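PDB 2XIG: ferric uptake regulation protein from Helicobacter pylori, which acts as a homodimeric, iron-responsive repressor that uses Fe(2+) as a cofactor to bind the operators of its target genes and shut them off. Local coordinates for the interface of chains A and B and the interface of chains C and B. Coordinates in Å, arbitrary orientation; residue numbers count along the deposited sequence, not the author numbering. Chains: chain A/B/C, Ferric uptake regulation protein.

Contact 1: the interface of chains A and B. Residues chain A 46, 53, 60-62, 65; chain B 8-9, 12-13.
B:Glu8 sets its CG in the crowded position between backbone N and carbonyl carbon (chi1 76°) and runs extended beyond it, which carries the carboxylate from helix 7-20 of chain B to the start of helix 61-73 in chain A. A:Arg53 stretches out to meet it tip to tip. Its NH2 donates to OE2 of B:Glu8 at 2.8 Å, a salt bridge in which guanidinium and carboxylate lie nearly coplanar, 5° apart. The other carboxylate oxygen, OE1, takes the hydroxyl OG of A:Ser60 at 2.9 Å, from above the carboxylate plane. A:Ser60 OG is fixed in turn by A:Ser62 OG, 2.8 Å away. A weak third bond reaches OE2 from the amide N of A:Ile61 at 3.3 Å; together with the helix start, this would favour the charged carboxylate. The methyl CG2 of A:Ile61 packs on the carboxylate face over CD of B:Glu8, on the side from which A:Ser60 comes.

One turn along, B:Glu12 bends at chi2 (-51°), sliding past A:Tyr65 in the opposite direction with its CB over the ring face, 3.6 Å from the centroid. A:Tyr65 lies on what is the recognition helix of the Fur winged-helix domain, so chain B occupies a DNA-reading surface here, perhaps through crystal packing. Beyond the ring, a water in its plane links the phenol OH of A:Tyr65, at 2.5 Å, to OG of B:Ser9, at 2.9 Å.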
loop_
_atom_site.group_PDB
_atom_site.type_symbol
_atom_site.label_atom_id
_atom_site.label_comp_id
_atom_site.label_asym_id
_atom_site.label_seq_id
_atom_site.Cartn_x
_atom_site.Cartn_y
_atom_site.Cartn_z
ATOM N N GLU A 46 3.428 -14.299 16.789
ATOM C CA GLU A 46 2.524 -15.444 16.753
ATOM C C GLU A 46 3.255 -16.774 16.944
ATOM O O GLU A 46 2.842 -17.597 17.755
ATOM C CB GLU A 46 1.713 -15.465 15.449
ATOM C CG GLU A 46 0.626 -14.401 15.380
ATOM N N ARG A 53 3.342 -21.648 24.182
ATOM C CA ARG A 53 2.102 -22.334 24.552
ATOM C C ARG A 53 2.269 -23.845 24.696
ATOM O O ARG A 53 1.475 -24.499 25.369
ATOM C CB ARG A 53 0.977 -22.016 23.556
ATOM C CG ARG A 53 0.352 -20.653 23.769
ATOM C CD ARG A 53 -0.748 -20.362 22.761
ATOM N NE ARG A 53 -1.453 -19.129 23.097
ATOM C CZ ARG A 53 -2.114 -18.379 22.220
ATOM N NH1 ARG A 53 -2.158 -18.737 20.946
ATOM N NH2 ARG A 53 -2.725 -17.269 22.617
ATOM N N SER A 60 -1.260 -15.613 26.576
ATOM C CA SER A 60 -1.822 -14.659 25.638
ATOM C C SER A 60 -0.720 -14.038 24.788
ATOM O O SER A 60 0.383 -13.785 25.272
ATOM C CB SER A 60 -2.600 -13.572 26.378
ATOM O OG SER A 60 -3.175 -12.667 25.454
ATOM N N ILE A 61 -1.017 -13.806 23.517
ATOM C CA ILE A 61 -0.062 -13.168 22.632
ATOM C C ILE A 61 0.307 -11.793 23.189
ATOM O O ILE A 61 1.405 -11.300 22.969
ATOM C CB ILE A 61 -0.625 -13.036 21.200
ATOM C CG1 ILE A 61 0.493 -12.729 20.204
ATOM C CG2 ILE A 61 -1.712 -11.975 21.142
ATOM C CD1 ILE A 61 0.087 -12.919 18.761
ATOM N N SER A 62 -0.617 -11.179 23.924
ATOM C CA SER A 62 -0.384 -9.846 24.468
ATOM C C SER A 62 0.774 -9.850 25.463
ATOM O O SER A 62 1.526 -8.881 25.559
ATOM C CB SER A 62 -1.656 -9.299 25.127
ATOM O OG SER A 62 -2.105 -10.166 26.145
ATOM N N TYR A 65 4.026 -9.992 23.398
ATOM C CA TYR A 65 4.362 -8.682 22.851
ATOM C C TYR A 65 5.028 -7.803 23.891
ATOM O O TYR A 65 5.979 -7.085 23.581
ATOM C CB TYR A 65 3.128 -7.967 22.310
ATOM C CG TYR A 65 2.869 -8.191 20.838
ATOM C CD1 TYR A 65 3.260 -7.250 19.891
ATOM C CD2 TYR A 65 2.219 -9.332 20.397
ATOM C CE1 TYR A 65 3.011 -7.445 18.539
ATOM C CE2 TYR A 65 1.967 -9.539 19.043
ATOM C CZ TYR A 65 2.368 -8.592 18.125
ATOM O OH TYR A 65 2.116 -8.798 16.787
ATOM N N GLU B 8 -7.098 -11.445 18.873
ATOM C CA GLU B 8 -6.114 -10.937 19.829
ATOM C C GLU B 8 -4.791 -10.611 19.130
ATOM O O GLU B 8 -4.161 -9.600 19.432
ATOM C CB GLU B 8 -5.922 -11.885 21.023
ATOM C CG GLU B 8 -5.098 -13.139 20.757
ATOM C CD GLU B 8 -4.501 -13.719 22.037
ATOM O OE1 GLU B 8 -4.749 -13.152 23.120
ATOM O OE2 GLU B 8 -3.779 -14.737 21.966
ATOM N N SER B 9 -4.401 -11.437 18.167
ATOM C CA SER B 9 -3.195 -11.155 17.386
ATOM C C SER B 9 -3.355 -9.871 16.569
ATOM O O SER B 9 -2.479 -9.011 16.553
ATOM C CB SER B 9 -2.851 -12.325 16.464
ATOM O OG SER B 9 -1.798 -11.961 15.585
ATOM N N GLU B 12 -3.078 -6.871 18.827
ATOM C CA GLU B 12 -1.704 -6.560 19.222
ATOM C C GLU B 12 -0.981 -5.815 18.106
ATOM O O GLU B 12 -0.245 -4.853 18.365
ATOM C CB GLU B 12 -0.930 -7.817 19.638
ATOM C CG GLU B 12 -1.375 -8.379 20.971
ATOM C CD GLU B 12 -1.405 -7.320 22.058
ATOM O OE1 GLU B 12 -0.401 -6.598 22.224
ATOM O OE2 GLU B 12 -2.435 -7.203 22.747
ATOM N N ARG B 13 -1.202 -6.243 16.863
ATOM C CA ARG B 13 -0.571 -5.581 15.722
ATOM C C ARG B 13 -1.100 -4.153 15.586
ATOM O O ARG B 13 -0.358 -3.234 15.238
ATOM C CB ARG B 13 -0.772 -6.375 14.423
ATOM C CG ARG B 13 -0.247 -7.806 14.501
ATOM C CD ARG B 13 0.034 -8.414 13.125
ATOM N NE ARG B 13 -1.183 -8.802 12.412
ATOM C CZ ARG B 13 -1.729 -8.092 11.434
ATOM N NH1 ARG B 13 -1.165 -6.950 11.058
ATOM N NH2 ARG B 13 -2.840 -8.515 10.833
HETATM O O HOH W 1 0.793 -10.862 16.174
#

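Contact 2: the interface of chains C and B. Residues chain C 65, 69, 72, 81, 85, 87; chain B 20-21, 23, 70, 73.
OD1 of B:Asn21 is the best-held polar atom here, held by a nearly straight hydrogen bond from the amide ND2 of C:Asn69 at 3.0 Å. The angle at the hydrogen is 178°; the bond arrives nearly along the C=O axis and stays in the amide plane of C:Asn69. The two amides cross obliquely, their planes 30° apart. Within chain B, the ring edge of B:Phe70 abuts CG of B:Asn21 and backs the acceptor amide.

To one side, B:Lys73 bends at chi2 (-131°) and crosses the extended C:Glu72 at about a right angle. Its ammonium NZ lies over the face of the carboxylate, 3.1 Å from both OE1 and OE2 of C:Glu72, so the salt bridge is probably chiefly electrostatic and its two hydrogen bonds are weak.

Toward the wing, C:Arg87 and C:Glu81 pair within their own chain, NH1 to OE2 at 3.5 Å. B:Lys20 crosses both side chains at about a right angle, and its CE comes 3.3 Å from OE2 of C:Glu81. NZ of B:Lys20 makes no direct salt bridge with that oxygen, although the opposite charges should attract. The carbonyl O of B:Lys20 lies 3.6 Å above the guanidinium plane of C:Arg87, toward the rim, where the positive charge would suit it.

On the other flank CD2 of B:Leu23 rests 3.7 Å from CG of C:Tyr65, the two side chains sliding past each other in opposite directions.

The end of helix 7-20 and the loop after it, joined by B:Lys73 from the recognition helix of chain B, thus lie against the recognition helix and the wing strands 77-81 and 87-91 of chain C. Since dimerization is assigned to the C-terminal region, this patch may reflect packing of DNA-binding domains in the deposited assembly, and would probably have to open if chain C were to bind DNA through this helix.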
loop_
_atom_site.group_PDB
_atom_site.type_symbol
_atom_site.label_atom_id
_atom_site.label_comp_id
_atom_site.label_asym_id
_atom_site.label_seq_id
_atom_site.Cartn_x
_atom_site.Cartn_y
_atom_site.Cartn_z
ATOM N N TYR C 65 -2.211 14.138 10.901
ATOM C CA TYR C 65 -1.895 12.716 10.789
ATOM C C TYR C 65 -2.881 11.991 9.873
ATOM O O TYR C 65 -2.486 11.129 9.083
ATOM C CB TYR C 65 -1.857 12.045 12.163
ATOM C CG TYR C 65 -0.504 12.115 12.834
ATOM C CD1 TYR C 65 0.575 11.394 12.339
ATOM C CD2 TYR C 65 -0.305 12.900 13.961
ATOM C CE1 TYR C 65 1.817 11.454 12.949
ATOM C CE2 TYR C 65 0.933 12.968 14.578
ATOM C CZ TYR C 65 1.990 12.242 14.069
ATOM O OH TYR C 65 3.225 12.302 14.680
ATOM N N ASN C 69 -1.468 10.374 6.524
ATOM C CA ASN C 69 -1.744 8.962 6.281
ATOM C C ASN C 69 -2.483 8.758 4.966
ATOM O O ASN C 69 -2.182 7.836 4.206
ATOM C CB ASN C 69 -2.516 8.343 7.448
ATOM C CG ASN C 69 -1.598 7.875 8.574
ATOM O OD1 ASN C 69 -1.079 8.683 9.349
ATOM N ND2 ASN C 69 -1.397 6.564 8.665
ATOM N N GLU C 72 0.177 9.590 2.341
ATOM C CA GLU C 72 1.107 8.467 2.310
ATOM C C GLU C 72 0.497 7.251 1.609
ATOM O O GLU C 72 1.157 6.596 0.802
ATOM C CB GLU C 72 1.535 8.097 3.732
ATOM C CG GLU C 72 2.538 6.958 3.807
ATOM C CD GLU C 72 2.559 6.280 5.169
ATOM O OE1 GLU C 72 3.014 5.122 5.240
ATOM O OE2 GLU C 72 2.114 6.898 6.165
ATOM N N GLU C 81 11.264 6.768 8.573
ATOM C CA GLU C 81 11.318 6.488 10.006
ATOM C C GLU C 81 12.701 6.807 10.560
ATOM O O GLU C 81 13.677 6.132 10.233
ATOM C CB GLU C 81 10.936 5.036 10.287
ATOM C CG GLU C 81 9.572 4.668 9.729
ATOM C CD GLU C 81 8.984 3.440 10.385
ATOM O OE1 GLU C 81 9.534 2.995 11.418
ATOM O OE2 GLU C 81 7.968 2.925 9.872
ATOM N N SER C 85 9.388 6.039 16.530
ATOM C CA SER C 85 8.219 6.713 15.974
ATOM C C SER C 85 8.623 7.977 15.230
ATOM O O SER C 85 7.897 8.445 14.356
ATOM C CB SER C 85 7.204 7.059 17.065
ATOM O OG SER C 85 6.122 7.798 16.523
ATOM N N ARG C 87 9.344 10.301 12.731
ATOM C CA ARG C 87 9.173 10.164 11.295
ATOM C C ARG C 87 9.165 11.504 10.585
ATOM O O ARG C 87 8.809 12.532 11.159
ATOM C CB ARG C 87 7.940 9.319 10.939
ATOM C CG ARG C 87 6.657 9.685 11.658
ATOM C CD ARG C 87 5.492 8.860 11.112
ATOM N NE ARG C 87 5.825 7.440 11.035
ATOM C CZ ARG C 87 5.047 6.511 10.486
ATOM N NH1 ARG C 87 5.442 5.244 10.466
ATOM N NH2 ARG C 87 3.879 6.845 9.956
ATOM N N LYS B 20 3.723 3.200 16.535
ATOM C CA LYS B 20 4.559 3.522 15.382
ATOM C C LYS B 20 4.070 4.753 14.608
ATOM O O LYS B 20 4.861 5.635 14.272
ATOM C CB LYS B 20 4.664 2.310 14.456
ATOM C CG LYS B 20 5.265 2.603 13.095
ATOM C CD LYS B 20 5.253 1.354 12.235
ATOM C CE LYS B 20 5.089 1.698 10.764
ATOM N NZ LYS B 20 4.571 0.537 9.984
ATOM N N ASN B 21 2.771 4.809 14.323
ATOM C CA ASN B 21 2.195 5.954 13.624
ATOM C C ASN B 21 2.135 7.196 14.505
ATOM O O ASN B 21 1.762 8.276 14.043
ATOM C CB ASN B 21 0.790 5.631 13.104
ATOM C CG ASN B 21 0.808 4.894 11.779
ATOM O OD1 ASN B 21 0.379 5.426 10.755
ATOM N ND2 ASN B 21 1.309 3.663 11.790
ATOM N N LEU B 23 0.047 7.736 16.871
ATOM C CA LEU B 23 -1.364 8.110 16.895
ATOM C C LEU B 23 -1.977 8.021 18.284
ATOM O O LEU B 23 -1.293 7.730 19.263
ATOM C CB LEU B 23 -2.167 7.237 15.932
ATOM C CG LEU B 23 -1.846 7.435 14.456
ATOM C CD1 LEU B 23 -2.878 6.730 13.598
ATOM C CD2 LEU B 23 -1.780 8.916 14.124
ATOM N N PHE B 70 -7.974 4.428 8.412
ATOM C CA PHE B 70 -6.691 4.017 8.977
ATOM C C PHE B 70 -6.481 2.499 8.909
ATOM O O PHE B 70 -5.406 2.019 8.534
ATOM C CB PHE B 70 -6.571 4.490 10.427
ATOM C CG PHE B 70 -5.364 3.951 11.139
ATOM C CD1 PHE B 70 -5.491 2.948 12.084
ATOM C CD2 PHE B 70 -4.099 4.443 10.854
ATOM C CE1 PHE B 70 -4.374 2.450 12.744
ATOM C CE2 PHE B 70 -2.979 3.948 11.506
ATOM C CZ PHE B 70 -3.116 2.952 12.453
ATOM N N LYS B 73 -5.756 1.275 5.351
ATOM C CA LYS B 73 -4.391 1.597 4.961
ATOM C C LYS B 73 -3.375 0.632 5.590
ATOM O O LYS B 73 -2.378 0.276 4.961
ATOM C CB LYS B 73 -4.052 3.036 5.345
ATOM C CG LYS B 73 -2.703 3.488 4.837
ATOM C CD LYS B 73 -1.896 4.135 5.938
ATOM C CE LYS B 73 -0.427 4.167 5.569
ATOM N NZ LYS B 73 0.423 4.354 6.774
#

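Contacts 1 and 2 lie about 22 Å apart, measured between their C-alpha centres, and helix 7-20 is the chain B element they share. Its earlier turns serve contact 1; its last residue serves contact 2, which also draws on the following loop and on helix 61-73 of chain B. Each partner answers with the same helix, 61-73, and the same tyrosine, A:Tyr65 or C:Tyr65, but meets different residues of chain B, so the two are not equivalent interfaces. The N-terminal helix of chain B and the loop that follows thus reach two recognition helices. Such an arrangement fits packing in the deposited assembly better than the homodimer interface itself.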